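Local coordinates for protein calmodulin-binding transcription activator 1 (Homo sapiens, PDB 2CXK) that activates transcription, here represented by its TIG domain, an immunoglobulin-like beta module of a much longer DNA-binding protein, at residues 17-22 and 64-69; 25-30 and 38-43; 29-34 and 78-83; 47-50 and 56-59. All coordinates share one frame; numbering follows the deposited sequence.

Interaction 1: 17-22 and 64-69; sequences SYPEGG and HDTGLV
Pro19 O receives the backbone N-H of His64 in a single hydrogen bond, Pro19 O to His64 N 2.9 Å, with an N-H...O angle of 158°. The same backbones also touch through a CA-H...O contact from Pro19 CA to His64 O, at 3.3 Å. Pro19 is the second residue of a type I beta turn, Tyr18 to Gly21, closed by Gly21 N on Tyr18 O; Ser17 OG shares that acceptor, so two donors grip one carbonyl. The turn belongs to the link between strands 11-17 and 24-28 of the TIG domain, and its partner is the loop leading into strand 67-75. Beyond the backbone bond, the prolyl ring crosses Thr66 at a slant, with Pro19 CG 3.6 Å from Thr66 CG2. The methyl reaches the ring because it stands beside its own backbone N, while OG1 (chi1 54°) sits between N and the carbonyl carbon. His64 turns its imidazole away from the turn: ND1 donates to Asp65 O, 2.8 Å away and within 1° of the ring plane, and NE2 bonds Asp43. Val69 CG1 sits toward the rim of one face of this ring, 3.4 Å above its plane.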
loop_
_atom_site.group_PDB
_atom_site.type_symbol
_atom_site.label_atom_id
_atom_site.label_comp_id
_atom_site.label_asym_id
_atom_site.label_seq_id
_atom_site.Cartn_x
_atom_site.Cartn_y
_atom_site.Cartn_z
ATOM N N SER A 17 -6.407 10.786 -1.114
ATOM C CA SER A 17 -5.626 11.725 -0.312
ATOM C C SER A 17 -6.399 13.026 -0.157
ATOM O O SER A 17 -7.329 13.299 -0.920
ATOM C CB SER A 17 -4.291 12.026 -0.995
ATOM O OG SER A 17 -3.684 13.188 -0.442
ATOM N N TYR A 18 -6.030 13.820 0.841
ATOM C CA TYR A 18 -6.664 15.115 1.019
ATOM C C TYR A 18 -5.958 16.016 0.001
ATOM O O TYR A 18 -4.912 15.643 -0.542
ATOM C CB TYR A 18 -6.487 15.611 2.459
ATOM C CG TYR A 18 -7.345 14.840 3.449
ATOM C CD1 TYR A 18 -8.720 14.742 3.266
ATOM C CD2 TYR A 18 -6.780 14.193 4.551
ATOM C CE1 TYR A 18 -9.518 14.018 4.145
ATOM C CE2 TYR A 18 -7.574 13.460 5.444
ATOM C CZ TYR A 18 -8.945 13.381 5.229
ATOM O OH TYR A 18 -9.755 12.664 6.086
ATOM N N PRO A 19 -6.518 17.198 -0.288
ATOM C CA PRO A 19 -5.947 18.141 -1.258
ATOM C C PRO A 19 -4.482 18.530 -1.098
ATOM O O PRO A 19 -3.786 18.742 -2.089
ATOM C CB PRO A 19 -6.878 19.349 -1.147
ATOM C CG PRO A 19 -8.177 18.734 -0.787
ATOM C CD PRO A 19 -7.768 17.737 0.274
ATOM N N GLU A 20 -4.011 18.630 0.140
ATOM C CA GLU A 20 -2.627 19.019 0.374
ATOM C C GLU A 20 -1.621 17.953 -0.060
ATOM O O GLU A 20 -0.424 18.228 -0.149
ATOM C CB GLU A 20 -2.413 19.361 1.855
ATOM C CG GLU A 20 -2.737 18.231 2.802
ATOM C CD GLU A 20 -4.153 18.301 3.350
ATOM O OE1 GLU A 20 -5.088 18.630 2.584
ATOM O OE2 GLU A 20 -4.332 18.015 4.554
ATOM N N GLY A 21 -2.111 16.747 -0.342
ATOM C CA GLY A 21 -1.230 15.666 -0.759
ATOM C C GLY A 21 -0.282 15.270 0.364
ATOM O O GLY A 21 -0.620 15.403 1.532
ATOM N N GLY A 22 0.902 14.781 0.016
ATOM C CA GLY A 22 1.859 14.394 1.041
ATOM C C GLY A 22 1.501 13.103 1.761
ATOM O O GLY A 22 1.774 12.943 2.955
ATOM N N HIS A 64 -3.254 18.403 -4.930
ATOM C CA HIS A 64 -4.131 18.485 -6.099
ATOM C C HIS A 64 -5.543 18.856 -5.664
ATOM O O HIS A 64 -5.925 18.585 -4.528
ATOM C CB HIS A 64 -4.143 17.136 -6.834
ATOM C CG HIS A 64 -4.752 17.191 -8.203
ATOM N ND1 HIS A 64 -6.109 17.316 -8.413
ATOM C CD2 HIS A 64 -4.183 17.159 -9.433
ATOM C CE1 HIS A 64 -6.349 17.361 -9.712
ATOM N NE2 HIS A 64 -5.197 17.269 -10.353
ATOM N N ASP A 65 -6.313 19.485 -6.555
ATOM C CA ASP A 65 -7.689 19.852 -6.227
ATOM C C ASP A 65 -8.482 18.589 -5.992
ATOM O O ASP A 65 -8.109 17.520 -6.466
ATOM C CB ASP A 65 -8.389 20.589 -7.369
ATOM C CG ASP A 65 -7.681 21.840 -7.783
ATOM O OD1 ASP A 65 -7.047 22.473 -6.918
ATOM O OD2 ASP A 65 -7.776 22.196 -8.977
ATOM N N THR A 66 -9.590 18.721 -5.277
ATOM C CA THR A 66 -10.447 17.582 -5.015
ATOM C C THR A 66 -10.950 17.091 -6.363
ATOM O O THR A 66 -11.128 17.878 -7.293
ATOM C CB THR A 66 -11.644 17.977 -4.143
ATOM O OG1 THR A 66 -12.333 19.069 -4.759
ATOM C CG2 THR A 66 -11.173 18.395 -2.761
ATOM N N GLY A 67 -11.156 15.783 -6.469
ATOM C CA GLY A 67 -11.627 15.204 -7.712
ATOM C C GLY A 67 -10.888 13.920 -8.020
ATOM O O GLY A 67 -9.938 13.560 -7.328
ATOM N N LEU A 68 -11.323 13.225 -9.060
ATOM C CA LEU A 68 -10.687 11.978 -9.452
ATOM C C LEU A 68 -9.590 12.281 -10.459
ATOM O O LEU A 68 -9.745 13.155 -11.312
ATOM C CB LEU A 68 -11.719 11.036 -10.074
ATOM C CG LEU A 68 -12.956 10.764 -9.214
ATOM C CD1 LEU A 68 -13.947 9.930 -9.994
ATOM C CD2 LEU A 68 -12.551 10.055 -7.935
ATOM N N VAL A 69 -8.474 11.567 -10.356
ATOM C CA VAL A 69 -7.370 11.781 -11.281
ATOM C C VAL A 69 -6.765 10.456 -11.698
ATOM O O VAL A 69 -7.022 9.423 -11.088
ATOM C CB VAL A 69 -6.249 12.641 -10.647
ATOM C CG1 VAL A 69 -6.801 13.986 -10.216
ATOM C CG2 VAL A 69 -5.639 11.911 -9.453
#

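Interaction 2: 25-30 and 38-43; sequences VLITGP and YSCLFD
Ile27 CD1 and Cys40 SG meet at 3.7 Å, the tight point of a contact made wholly by side chains between strands whose backbones stay well apart. The nearest alpha carbons, Ile27 CA and Cys40 CA, are 9.1 Å from each other, and no hydrogen bond passes between the segments. Ile27 reaches across with an extended CG1 branch: chi2 of 179° carries CD1 straight out from the backbone, while CG2 lies anti to N and takes no part. From the other strand, SG of Cys40 stands beside its own backbone N and offers its sulfur to that methyl. Strands 24-28 and 38-42 thus face each other across the interior of the beta sandwich that defines this immunoglobulin-like TIG domain, one strand from each layer, with their inward residues alternating with residues that point outward. Leu71 of strand 67-75 touches both Ile27 and Phe42, and Cys59 of strand 56-60 touches both Cys40 and Phe42, so these neighbours help fill the interior. The second touching pair is looser: Val25 CG2 lies 4.4 Å from Phe42 CZ and approaches the phenyl ring at an oblique angle. That ring is further engaged by Phe86, which meets it edge-to-face. All four touching residues are buried, whereas the ends of the segments reach the partly exposed Pro30 and Asp43. Nearby, Gly29 O accepts a hydrogen bond from Gln53 NE2 of the second subunit, and Leu26 and Thr28 pack against Ser13 and Val56 of that subunit.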
loop_
_atom_site.group_PDB
_atom_site.type_symbol
_atom_site.label_atom_id
_atom_site.label_comp_id
_atom_site.label_asym_id
_atom_site.label_seq_id
_atom_site.Cartn_x
_atom_site.Cartn_y
_atom_site.Cartn_z
ATOM N N VAL A 25 1.957 6.427 -0.919
ATOM C CA VAL A 25 1.120 5.520 -1.685
ATOM C C VAL A 25 2.002 4.368 -2.154
ATOM O O VAL A 25 3.112 4.589 -2.649
ATOM C CB VAL A 25 0.500 6.217 -2.927
ATOM C CG1 VAL A 25 -0.375 5.231 -3.697
ATOM C CG2 VAL A 25 -0.339 7.420 -2.494
ATOM N N LEU A 26 1.541 3.138 -1.944
ATOM C CA LEU A 26 2.284 1.973 -2.412
ATOM C C LEU A 26 1.541 1.520 -3.658
ATOM O O LEU A 26 0.312 1.519 -3.681
ATOM C CB LEU A 26 2.284 0.855 -1.360
ATOM C CG LEU A 26 3.079 1.159 -0.090
ATOM C CD1 LEU A 26 3.105 -0.062 0.815
ATOM C CD2 LEU A 26 4.509 1.562 -0.468
ATOM N N ILE A 27 2.285 1.175 -4.707
ATOM C CA ILE A 27 1.686 0.719 -5.958
ATOM C C ILE A 27 2.403 -0.555 -6.374
ATOM O O ILE A 27 3.624 -0.573 -6.518
ATOM C CB ILE A 27 1.840 1.771 -7.073
ATOM C CG1 ILE A 27 1.185 3.076 -6.624
ATOM C CG2 ILE A 27 1.224 1.253 -8.371
ATOM C CD1 ILE A 27 1.292 4.210 -7.624
ATOM N N THR A 28 1.638 -1.618 -6.561
ATOM C CA THR A 28 2.224 -2.891 -6.913
ATOM C C THR A 28 1.962 -3.263 -8.361
ATOM O O THR A 28 0.976 -2.841 -8.971
ATOM C CB THR A 28 1.713 -4.002 -5.973
ATOM O OG1 THR A 28 0.301 -4.163 -6.137
ATOM C CG2 THR A 28 2.015 -3.640 -4.531
ATOM N N GLY A 29 2.873 -4.052 -8.906
ATOM C CA GLY A 29 2.768 -4.470 -10.282
ATOM C C GLY A 29 4.018 -5.221 -10.672
ATOM O O GLY A 29 4.756 -5.685 -9.805
ATOM N N PRO A 30 4.308 -5.332 -11.973
ATOM C CA PRO A 30 5.493 -6.054 -12.445
ATOM C C PRO A 30 6.801 -5.264 -12.495
ATOM O O PRO A 30 7.683 -5.593 -13.285
ATOM C CB PRO A 30 5.059 -6.512 -13.827
ATOM C CG PRO A 30 4.315 -5.300 -14.319
ATOM C CD PRO A 30 3.495 -4.856 -13.108
ATOM N N TYR A 38 12.184 5.413 -11.581
ATOM C CA TYR A 38 10.738 5.234 -11.547
ATOM C C TYR A 38 10.086 6.513 -11.045
ATOM O O TYR A 38 10.677 7.258 -10.272
ATOM C CB TYR A 38 10.362 4.111 -10.590
ATOM C CG TYR A 38 10.579 2.724 -11.127
ATOM C CD1 TYR A 38 9.703 2.181 -12.065
ATOM C CD2 TYR A 38 11.640 1.940 -10.674
ATOM C CE1 TYR A 38 9.870 0.890 -12.537
ATOM C CE2 TYR A 38 11.818 0.643 -11.143
ATOM C CZ TYR A 38 10.927 0.128 -12.072
ATOM O OH TYR A 38 11.083 -1.158 -12.524
ATOM N N SER A 39 8.864 6.762 -11.490
ATOM C CA SER A 39 8.115 7.926 -11.043
ATOM C C SER A 39 6.643 7.576 -11.143
ATOM O O SER A 39 6.269 6.591 -11.787
ATOM C CB SER A 39 8.423 9.161 -11.907
ATOM O OG SER A 39 7.996 8.989 -13.247
ATOM N N CYS A 40 5.809 8.368 -10.480
ATOM C CA CYS A 40 4.371 8.159 -10.527
ATOM C C CYS A 40 3.760 9.476 -10.948
ATOM O O CYS A 40 4.174 10.540 -10.489
ATOM C CB CYS A 40 3.824 7.737 -9.159
ATOM S SG CYS A 40 4.353 6.077 -8.665
ATOM N N LEU A 41 2.780 9.401 -11.832
ATOM C CA LEU A 41 2.128 10.605 -12.319
ATOM C C LEU A 41 0.685 10.639 -11.857
ATOM O O LEU A 41 -0.082 9.716 -12.136
ATOM C CB LEU A 41 2.164 10.648 -13.850
ATOM C CG LEU A 41 3.496 10.339 -14.544
ATOM C CD1 LEU A 41 3.341 10.549 -16.043
ATOM C CD2 LEU A 41 4.587 11.232 -14.008
ATOM N N PHE A 42 0.333 11.694 -11.130
ATOM C CA PHE A 42 -1.029 11.900 -10.645
ATOM C C PHE A 42 -1.557 13.054 -11.493
ATOM O O PHE A 42 -1.082 14.179 -11.363
ATOM C CB PHE A 42 -1.031 12.309 -9.170
ATOM C CG PHE A 42 -0.546 11.234 -8.233
ATOM C CD1 PHE A 42 0.803 10.928 -8.138
ATOM C CD2 PHE A 42 -1.451 10.535 -7.431
ATOM C CE1 PHE A 42 1.254 9.939 -7.253
ATOM C CE2 PHE A 42 -1.012 9.546 -6.545
ATOM C CZ PHE A 42 0.349 9.252 -6.461
ATOM N N ASP A 43 -2.530 12.775 -12.358
ATOM C CA ASP A 43 -3.078 13.795 -13.247
ATOM C C ASP A 43 -1.905 14.483 -13.947
ATOM O O ASP A 43 -1.841 15.709 -14.030
ATOM C CB ASP A 43 -3.905 14.826 -12.461
ATOM C CG ASP A 43 -4.705 15.757 -13.378
ATOM O OD1 ASP A 43 -5.090 15.307 -14.475
ATOM O OD2 ASP A 43 -4.963 16.924 -13.003
#

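Interaction 3: 29-34 and 78-83; sequences GPWQEA and QIISNS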
loop_
_atom_site.group_PDB
_atom_site.type_symbol
_atom_site.label_atom_id
_atom_site.label_comp_id
_atom_site.label_asym_id
_atom_site.label_seq_id
_atom_site.Cartn_x
_atom_site.Cartn_y
_atom_site.Cartn_z
ATOM N N GLY A 29 2.873 -4.052 -8.906
ATOM C CA GLY A 29 2.768 -4.470 -10.282
ATOM C C GLY A 29 4.018 -5.221 -10.672
ATOM O O GLY A 29 4.756 -5.685 -9.805
ATOM N N PRO A 30 4.308 -5.332 -11.973
ATOM C CA PRO A 30 5.493 -6.054 -12.445
ATOM C C PRO A 30 6.801 -5.264 -12.495
ATOM O O PRO A 30 7.683 -5.593 -13.285
ATOM C CB PRO A 30 5.059 -6.512 -13.827
ATOM C CG PRO A 30 4.315 -5.300 -14.319
ATOM C CD PRO A 30 3.495 -4.856 -13.108
ATOM N N TRP A 31 6.944 -4.236 -11.664
ATOM C CA TRP A 31 8.172 -3.437 -11.687
ATOM C C TRP A 31 9.359 -4.249 -11.177
ATOM O O TRP A 31 9.322 -4.782 -10.073
ATOM C CB TRP A 31 8.025 -2.170 -10.834
ATOM C CG TRP A 31 6.608 -1.819 -10.459
ATOM C CD1 TRP A 31 6.096 -1.751 -9.191
ATOM C CD2 TRP A 31 5.530 -1.488 -11.344
ATOM N NE1 TRP A 31 4.773 -1.398 -9.232
ATOM C CE2 TRP A 31 4.395 -1.231 -10.537
ATOM C CE3 TRP A 31 5.408 -1.384 -12.736
ATOM C CZ2 TRP A 31 3.157 -0.876 -11.078
ATOM C CZ3 TRP A 31 4.171 -1.031 -13.275
ATOM C CH2 TRP A 31 3.063 -0.781 -12.445
ATOM N N GLN A 32 10.422 -4.319 -11.975
ATOM C CA GLN A 32 11.606 -5.087 -11.597
ATOM C C GLN A 32 12.917 -4.316 -11.740
ATOM O O GLN A 32 13.872 -4.571 -11.004
ATOM C CB GLN A 32 11.685 -6.362 -12.442
ATOM C CG GLN A 32 10.501 -7.308 -12.286
ATOM C CD GLN A 32 10.420 -7.928 -10.898
ATOM O OE1 GLN A 32 11.405 -8.471 -10.390
ATOM N NE2 GLN A 32 9.241 -7.857 -10.282
ATOM N N GLU A 33 12.957 -3.383 -12.689
ATOM C CA GLU A 33 14.158 -2.584 -12.953
ATOM C C GLU A 33 14.917 -2.208 -11.686
ATOM O O GLU A 33 14.326 -1.983 -10.633
ATOM C CB GLU A 33 13.799 -1.308 -13.729
ATOM C CG GLU A 33 13.186 -1.553 -15.111
ATOM C CD GLU A 33 14.086 -2.373 -16.027
ATOM O OE1 GLU A 33 15.220 -1.926 -16.303
ATOM O OE2 GLU A 33 13.656 -3.464 -16.468
ATOM N N ALA A 34 16.238 -2.147 -11.791
ATOM C CA ALA A 34 17.055 -1.795 -10.643
ATOM C C ALA A 34 17.317 -0.298 -10.632
ATOM O O ALA A 34 17.391 0.317 -9.573
ATOM C CB ALA A 34 18.376 -2.564 -10.677
ATOM N N GLN A 78 8.711 7.545 -19.069
ATOM C CA GLN A 78 7.890 6.871 -20.066
ATOM C C GLN A 78 6.816 6.072 -19.321
ATOM O O GLN A 78 7.136 5.248 -18.466
ATOM C CB GLN A 78 8.741 5.913 -20.900
ATOM C CG GLN A 78 7.943 5.116 -21.931
ATOM C CD GLN A 78 8.733 3.958 -22.534
ATOM O OE1 GLN A 78 8.199 3.174 -23.325
ATOM N NE2 GLN A 78 10.008 3.846 -22.164
ATOM N N ILE A 79 5.546 6.314 -19.633
ATOM C CA ILE A 79 4.465 5.579 -18.972
ATOM C C ILE A 79 4.611 4.085 -19.257
ATOM O O ILE A 79 4.697 3.674 -20.419
ATOM C CB ILE A 79 3.085 6.023 -19.480
ATOM C CG1 ILE A 79 2.878 7.509 -19.201
ATOM C CG2 ILE A 79 1.990 5.183 -18.808
ATOM C CD1 ILE A 79 3.046 7.878 -17.756
ATOM N N ILE A 80 4.631 3.272 -18.203
ATOM C CA ILE A 80 4.775 1.827 -18.361
ATOM C C ILE A 80 3.653 1.018 -17.714
ATOM O O ILE A 80 3.797 -0.192 -17.508
ATOM C CB ILE A 80 6.096 1.315 -17.758
ATOM C CG1 ILE A 80 6.162 1.675 -16.272
ATOM C CG2 ILE A 80 7.274 1.896 -18.518
ATOM C CD1 ILE A 80 7.234 0.925 -15.517
ATOM N N SER A 81 2.543 1.670 -17.389
ATOM C CA SER A 81 1.428 0.966 -16.766
ATOM C C SER A 81 0.110 1.530 -17.254
ATOM O O SER A 81 0.082 2.506 -17.993
ATOM C CB SER A 81 1.486 1.119 -15.241
ATOM O OG SER A 81 1.034 2.409 -14.851
ATOM N N ASN A 82 -0.985 0.895 -16.844
ATOM C CA ASN A 82 -2.318 1.367 -17.180
ATOM C C ASN A 82 -2.574 2.517 -16.197
ATOM O O ASN A 82 -1.753 2.767 -15.314
ATOM C CB ASN A 82 -3.343 0.250 -16.944
ATOM C CG ASN A 82 -3.308 -0.282 -15.509
ATOM O OD1 ASN A 82 -2.255 -0.659 -15.002
ATOM N ND2 ASN A 82 -4.465 -0.323 -14.861
ATOM N N SER A 83 -3.691 3.219 -16.356
ATOM C CA SER A 83 -4.038 4.310 -15.442
ATOM C C SER A 83 -5.084 3.765 -14.477
ATOM O O SER A 83 -5.969 3.021 -14.892
ATOM C CB SER A 83 -4.664 5.488 -16.193
ATOM O OG SER A 83 -3.778 6.029 -17.156
#
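Trp31 makes an apolar contact with Ile80 and Ser81, joining the loop between strands 24-28 and 38-42 to segment 78-83 near one end of the sandwich. The benzo half of the indole does the touching. Ser81 CB comes up to the ring edge near its plane, 3.7 Å from Trp31 CH2, while Ile80 CD1 approaches obliquely and ends 4.0 Å from Trp31 CE3. The methyl is carried there by an Ile80 side chain whose CG1 lies between N and the carbonyl carbon (chi1 58°) and whose chain then runs out extended. One indole face is occupied from within its own loop: Gly29 CA sits 3.5 Å above the plane and Pro30 CD also packs on that side. Trp31 NE1 hydrogen-bonds Ile27 O, which helps fix the rotation of the ring about its attachment. Ser81 OG donates to Asn82 O at 2.8 Å and also has Val73 N as a partner. The contact across the two segments is therefore carbon against carbon, with the polar groups beside it paired separately: the indole N-H is tied to strand 24-28 and the serine hydroxyl to its own segment and strand 67-75.

Interaction 4: 47-50 and 56-59; sequences VPAS and VLRC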
loop_
_atom_site.group_PDB
_atom_site.type_symbol
_atom_site.label_atom_id
_atom_site.label_comp_id
_atom_site.label_asym_id
_atom_site.label_seq_id
_atom_site.Cartn_x
_atom_site.Cartn_y
_atom_site.Cartn_z
ATOM N N VAL A 47 5.977 12.712 -9.489
ATOM C CA VAL A 47 6.674 12.635 -8.214
ATOM C C VAL A 47 7.586 11.416 -8.334
ATOM O O VAL A 47 7.256 10.450 -9.023
ATOM C CB VAL A 47 5.723 12.449 -7.001
ATOM C CG1 VAL A 47 4.874 13.701 -6.810
ATOM C CG2 VAL A 47 4.845 11.212 -7.190
ATOM N N PRO A 48 8.761 11.455 -7.693
ATOM C CA PRO A 48 9.661 10.304 -7.786
ATOM C C PRO A 48 9.083 9.099 -7.057
ATOM O O PRO A 48 8.235 9.247 -6.177
ATOM C CB PRO A 48 10.946 10.817 -7.144
ATOM C CG PRO A 48 10.457 11.823 -6.160
ATOM C CD PRO A 48 9.366 12.542 -6.904
ATOM N N ALA A 49 9.521 7.909 -7.450
ATOM C CA ALA A 49 9.062 6.683 -6.813
ATOM C C ALA A 49 10.286 5.835 -6.495
ATOM O O ALA A 49 11.305 5.920 -7.187
ATOM C CB ALA A 49 8.104 5.916 -7.742
ATOM N N SER A 50 10.189 5.032 -5.440
ATOM C CA SER A 50 11.286 4.156 -5.038
ATOM C C SER A 50 10.848 2.699 -5.087
ATOM O O SER A 50 9.749 2.359 -4.643
ATOM C CB SER A 50 11.736 4.472 -3.608
ATOM O OG SER A 50 12.248 5.781 -3.500
ATOM N N VAL A 56 7.116 -3.580 -5.993
ATOM C CA VAL A 56 6.533 -2.595 -5.087
ATOM C C VAL A 56 7.164 -1.217 -5.181
ATOM O O VAL A 56 8.338 -1.046 -4.869
ATOM C CB VAL A 56 6.652 -3.065 -3.630
ATOM C CG1 VAL A 56 6.061 -2.017 -2.685
ATOM C CG2 VAL A 56 5.950 -4.410 -3.474
ATOM N N LEU A 57 6.375 -0.238 -5.608
ATOM C CA LEU A 57 6.851 1.138 -5.706
ATOM C C LEU A 57 6.214 1.996 -4.617
ATOM O O LEU A 57 5.043 1.812 -4.279
ATOM C CB LEU A 57 6.489 1.736 -7.067
ATOM C CG LEU A 57 7.368 1.255 -8.214
ATOM C CD1 LEU A 57 6.803 1.719 -9.556
ATOM C CD2 LEU A 57 8.760 1.792 -7.983
ATOM N N ARG A 58 6.992 2.932 -4.083
ATOM C CA ARG A 58 6.508 3.853 -3.059
ATOM C C ARG A 58 6.721 5.288 -3.521
ATOM O O ARG A 58 7.776 5.633 -4.041
ATOM C CB ARG A 58 7.262 3.668 -1.741
ATOM C CG ARG A 58 6.880 4.706 -0.662
ATOM C CD ARG A 58 7.935 4.816 0.443
ATOM N NE ARG A 58 9.210 5.329 -0.056
ATOM C CZ ARG A 58 10.372 5.222 0.584
ATOM N NH1 ARG A 58 10.439 4.614 1.763
ATOM N NH2 ARG A 58 11.474 5.726 0.043
ATOM N N CYS A 59 5.720 6.130 -3.316
ATOM C CA CYS A 59 5.851 7.538 -3.667
ATOM C C CYS A 59 4.991 8.311 -2.679
ATOM O O CYS A 59 4.216 7.718 -1.939
ATOM C CB CYS A 59 5.375 7.797 -5.102
ATOM S SG CYS A 59 3.581 7.668 -5.378
HETATM O O HOH W 1 9.573 6.790 -2.073
#
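Strands 45-53 and 56-60 form a beta hairpin, and residues 47-50 and 56-59 are where its arms lie together. Ser50 and Arg58 are an antiparallel hydrogen-bonded pair: Ser50 N donates to Arg58 O at 2.9 Å, and Arg58 N returns a bond to Ser50 O, also 2.9 Å long. The N-H...O angles are 161° and 154°. Two CA-H...O contacts flank this pair of hydrogen bonds, Ala49 CA to Arg58 O and Leu57 CA to Ser50 O. The Ser50 and Arg58 side chains share one face of the sheet. Arg58 starts extended and bends at chi3 (65°), bringing NH2 to 3.6 Å from Ser50 OG. One water links the pair by donating to Arg58 O and bonding Ser50 OG; it also lies in the guanidinium plane at its edge, but its oxygen is modelled 2.5 Å from Arg58 NE, implausibly short, so a bond there is doubtful. On the inner side, Leu57 CD2 lies 3.5 Å from Ser50 O and contacts Ala49 CB. Cys59 CB meets Val47 CG2 at 4.0 Å and lies 3.4 Å from Pro48 O. A sulfate ion, probably from crystallisation, lies about 4 Å from the Arg58 side chain, and Asp11 of the second subunit packs against that arginine. With Ser50 and Arg58 on one face and Ala49, Leu57 and Cys59 directed to the interior, this is an antiparallel beta hairpin of the immunoglobulin-like (E-set) TIG fold.

In the fold
Interaction 2 lies about 2 Å from the centre of the chain and interaction 4 is its closest neighbour, their centres 6 Å apart; backbone bonds from Val25 N to Cys59 O and from Ile27 N to Leu57 O join them. Interaction 3 shares Gly29 and Pro30 with interaction 2 and reaches interaction 4 by packing Trp31 on Leu57. Interaction 1 sits on the opposite side of the chain's centre from interaction 3, about 23 Å between centres, yet the His64–Asp43 hydrogen bond, 2.7 Å from NE2 to OD2, joins it to interaction 2. Interactions 2 and 4 both touch the second subunit, and the sulfate lies beside interaction 4.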